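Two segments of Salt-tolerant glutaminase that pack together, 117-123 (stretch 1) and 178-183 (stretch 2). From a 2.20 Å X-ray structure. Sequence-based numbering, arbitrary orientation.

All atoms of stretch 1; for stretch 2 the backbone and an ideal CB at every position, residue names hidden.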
# COMPACT_ATOMS: atom_id res chain seq x y z
N ALA A 117 -2.84 19.98 -13.89
CA ALA A 117 -2.00 19.45 -14.96
C ALA A 117 -1.38 20.58 -15.78
O ALA A 117 -0.27 20.46 -16.29
CB ALA A 117 -2.82 18.52 -15.86
N LEU A 118 -2.12 21.68 -15.90
CA LEU A 118 -1.64 22.85 -16.63
C LEU A 118 -0.54 23.49 -15.79
O LEU A 118 0.47 23.95 -16.32
CB LEU A 118 -2.78 23.85 -16.86
CG LEU A 118 -3.88 23.41 -17.84
CD1 LEU A 118 -5.10 24.31 -17.68
CD2 LEU A 118 -3.36 23.47 -19.28
N ALA A 119 -0.74 23.51 -14.47
CA ALA A 119 0.24 24.09 -13.56
C ALA A 119 1.53 23.27 -13.61
O ALA A 119 2.62 23.82 -13.53
CB ALA A 119 -0.31 24.12 -12.13
N VAL A 120 1.38 21.95 -13.73
CA VAL A 120 2.53 21.05 -13.80
C VAL A 120 3.34 21.27 -15.08
O VAL A 120 4.57 21.32 -15.04
CB VAL A 120 2.07 19.57 -13.76
CG1 VAL A 120 3.18 18.65 -14.26
CG2 VAL A 120 1.68 19.19 -12.33
N HIS A 121 2.66 21.40 -16.22
CA HIS A 121 3.36 21.61 -17.48
C HIS A 121 4.17 22.90 -17.45
O HIS A 121 5.28 22.96 -17.97
CB HIS A 121 2.36 21.63 -18.64
CG HIS A 121 2.98 21.39 -19.97
ND1 HIS A 121 3.74 22.35 -20.63
CD2 HIS A 121 3.02 20.29 -20.76
CE1 HIS A 121 4.21 21.84 -21.75
NE2 HIS A 121 3.79 20.59 -21.85
N GLN A 122 3.61 23.93 -16.81
CA GLN A 122 4.25 25.23 -16.68
C GLN A 122 5.53 25.17 -15.84
O GLN A 122 6.38 26.05 -15.95
CB GLN A 122 3.25 26.23 -16.04
CG GLN A 122 3.87 27.52 -15.48
CD GLN A 122 4.13 28.59 -16.53
OE1 GLN A 122 3.23 29.37 -16.87
NE2 GLN A 122 5.34 28.62 -17.05
N LEU A 123 5.65 24.15 -15.01
CA LEU A 123 6.82 23.99 -14.14
C LEU A 123 7.91 23.09 -14.70
O LEU A 123 9.05 23.12 -14.22
CB LEU A 123 6.39 23.38 -12.80
CG LEU A 123 5.52 24.16 -11.81
CD1 LEU A 123 4.78 23.18 -10.90
CD2 LEU A 123 6.38 25.12 -11.01
N UNK A 178 -1.72 33.96 -10.32
CA UNK A 178 -0.28 33.77 -10.29
C UNK A 178 0.24 32.34 -10.36
O UNK A 178 1.42 32.10 -10.12
CB UNK A 178 0.26 34.41 -9.01
N UNK A 179 -0.62 31.39 -10.70
CA UNK A 179 -0.19 30.00 -10.80
C UNK A 179 0.54 29.76 -12.12
O UNK A 179 1.44 28.93 -12.20
CB UNK A 179 -1.39 29.06 -10.68
N UNK A 180 0.15 30.50 -13.16
CA UNK A 180 0.78 30.41 -14.47
C UNK A 180 1.41 31.75 -14.80
O UNK A 180 0.85 32.80 -14.48
CB UNK A 180 -0.23 30.00 -15.55
N UNK A 181 2.57 31.73 -15.44
CA UNK A 181 3.26 32.97 -15.79
C UNK A 181 3.15 33.27 -17.28
O UNK A 181 2.91 34.41 -17.67
CB UNK A 181 4.73 32.89 -15.38
N UNK A 182 3.31 32.24 -18.11
CA UNK A 182 3.22 32.42 -19.55
C UNK A 182 1.76 32.48 -20.00
O UNK A 182 0.85 32.29 -19.19
CB UNK A 182 3.95 31.29 -20.27
N UNK A 183 1.52 32.75 -21.28
CA UNK A 183 0.16 32.88 -21.77
C UNK A 183 -0.66 31.61 -21.64
O UNK A 183 -0.12 30.50 -21.63
CB UNK A 183 0.18 33.32 -23.24

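Stretch 1 is helical; Gln122 points toward a segment with no regular secondary structure, and Ala119 lies sideways to it. Positions 179 to 182 make the contact, and the last two of them share Gln122.

Position 178 has phi/psi of 73/12, and nothing of stretch 1 lies within 5.5 Å of its ideal CB. The contact sets no requirement, but the positive phi favours glycine, with asparagine or aspartate as plausible alternatives. The residue is Gly178.

At position 179 the CA-to-CB bond points sideways, and the ideal CB is 5.3 Å from Ala119 CB. That gap suits an apolar side chain of modest size, such as valine, isoleucine or leucine. The residue is Val179, with chi1 in the t well; its CG1 reaches to 3.7 Å from Ala119 CB. The backbone contributes as well: a water donates hydrogen bonds to Ala119 O at 2.9 Å and to Val179 O at 3.0 Å, bridging two carbonyls.

Position 180 has its CA nearest to that of Ala119, at 6.4 Å, and extended backbone angles of -117/143. CA-to-CB again points sideways, but a longer side chain could bend back to the helix surface formed by Leu118, Ala119 and the aliphatic part of Gln122. Leucine or methionine would fit, and isoleucine might. The residue is Leu180, whose m,t rotamer brings CD2 to 3.5 Å from Gln122 CB and 4.0 Å from Ala119 CA.

At position 181 the visible feature is a backbone one: its N lies 2.8 Å from Gln122 OE1 and donates a hydrogen bond to it. This interaction needs only a free amide N-H, so proline is disfavoured while many other residues remain possible. With CB directed sideways, a polar or flexible side chain is reasonable. The residue is Gln181, and the end of its side chain comes nearer to Gln122 than its CB direction suggests.

Position 182 points toward stretch 1. Its N also donates to Gln122 OE1, at 3.1 Å, so one carboxamide oxygen accepts from two successive amides. Gln122 NE2 is then left as a donor facing this side chain, which calls for a short acceptor: aspartate or asparagine, perhaps serine. The residue is Asp182; Gln122 NE2 donates to its OD1 at 2.9 Å and 168°, so both ends of the carboxamide are used.

Position 183 points away and has nothing of stretch 1 within 5.5 Å of its ideal CB; the contact leaves its identity open. The residue is Ser183, the N-cap of a following helix, its side chain capping a backbone N just beyond the segment.

Stretch 2 178-183: GVLQDS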
# COMPACT_ATOMS: atom_id res chain seq x y z
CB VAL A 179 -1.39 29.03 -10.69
CG1 VAL A 179 -0.93 27.59 -10.91
CG2 VAL A 179 -2.02 29.17 -9.32
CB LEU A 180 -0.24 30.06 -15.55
CG LEU A 180 -0.93 28.70 -15.49
CD1 LEU A 180 -1.81 28.53 -16.72
CD2 LEU A 180 0.11 27.60 -15.43
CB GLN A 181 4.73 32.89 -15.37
CG GLN A 181 4.93 32.73 -13.86
CD GLN A 181 4.39 31.41 -13.32
OE1 GLN A 181 3.47 31.39 -12.49
NE2 GLN A 181 4.95 30.30 -13.78
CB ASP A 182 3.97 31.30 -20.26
CG ASP A 182 5.45 31.31 -19.91
OD1 ASP A 182 5.96 30.32 -19.35
OD2 ASP A 182 6.11 32.34 -20.19
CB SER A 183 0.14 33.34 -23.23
OG SER A 183 0.61 32.31 -24.08
O HOH W 1 2.98 26.39 -12.14
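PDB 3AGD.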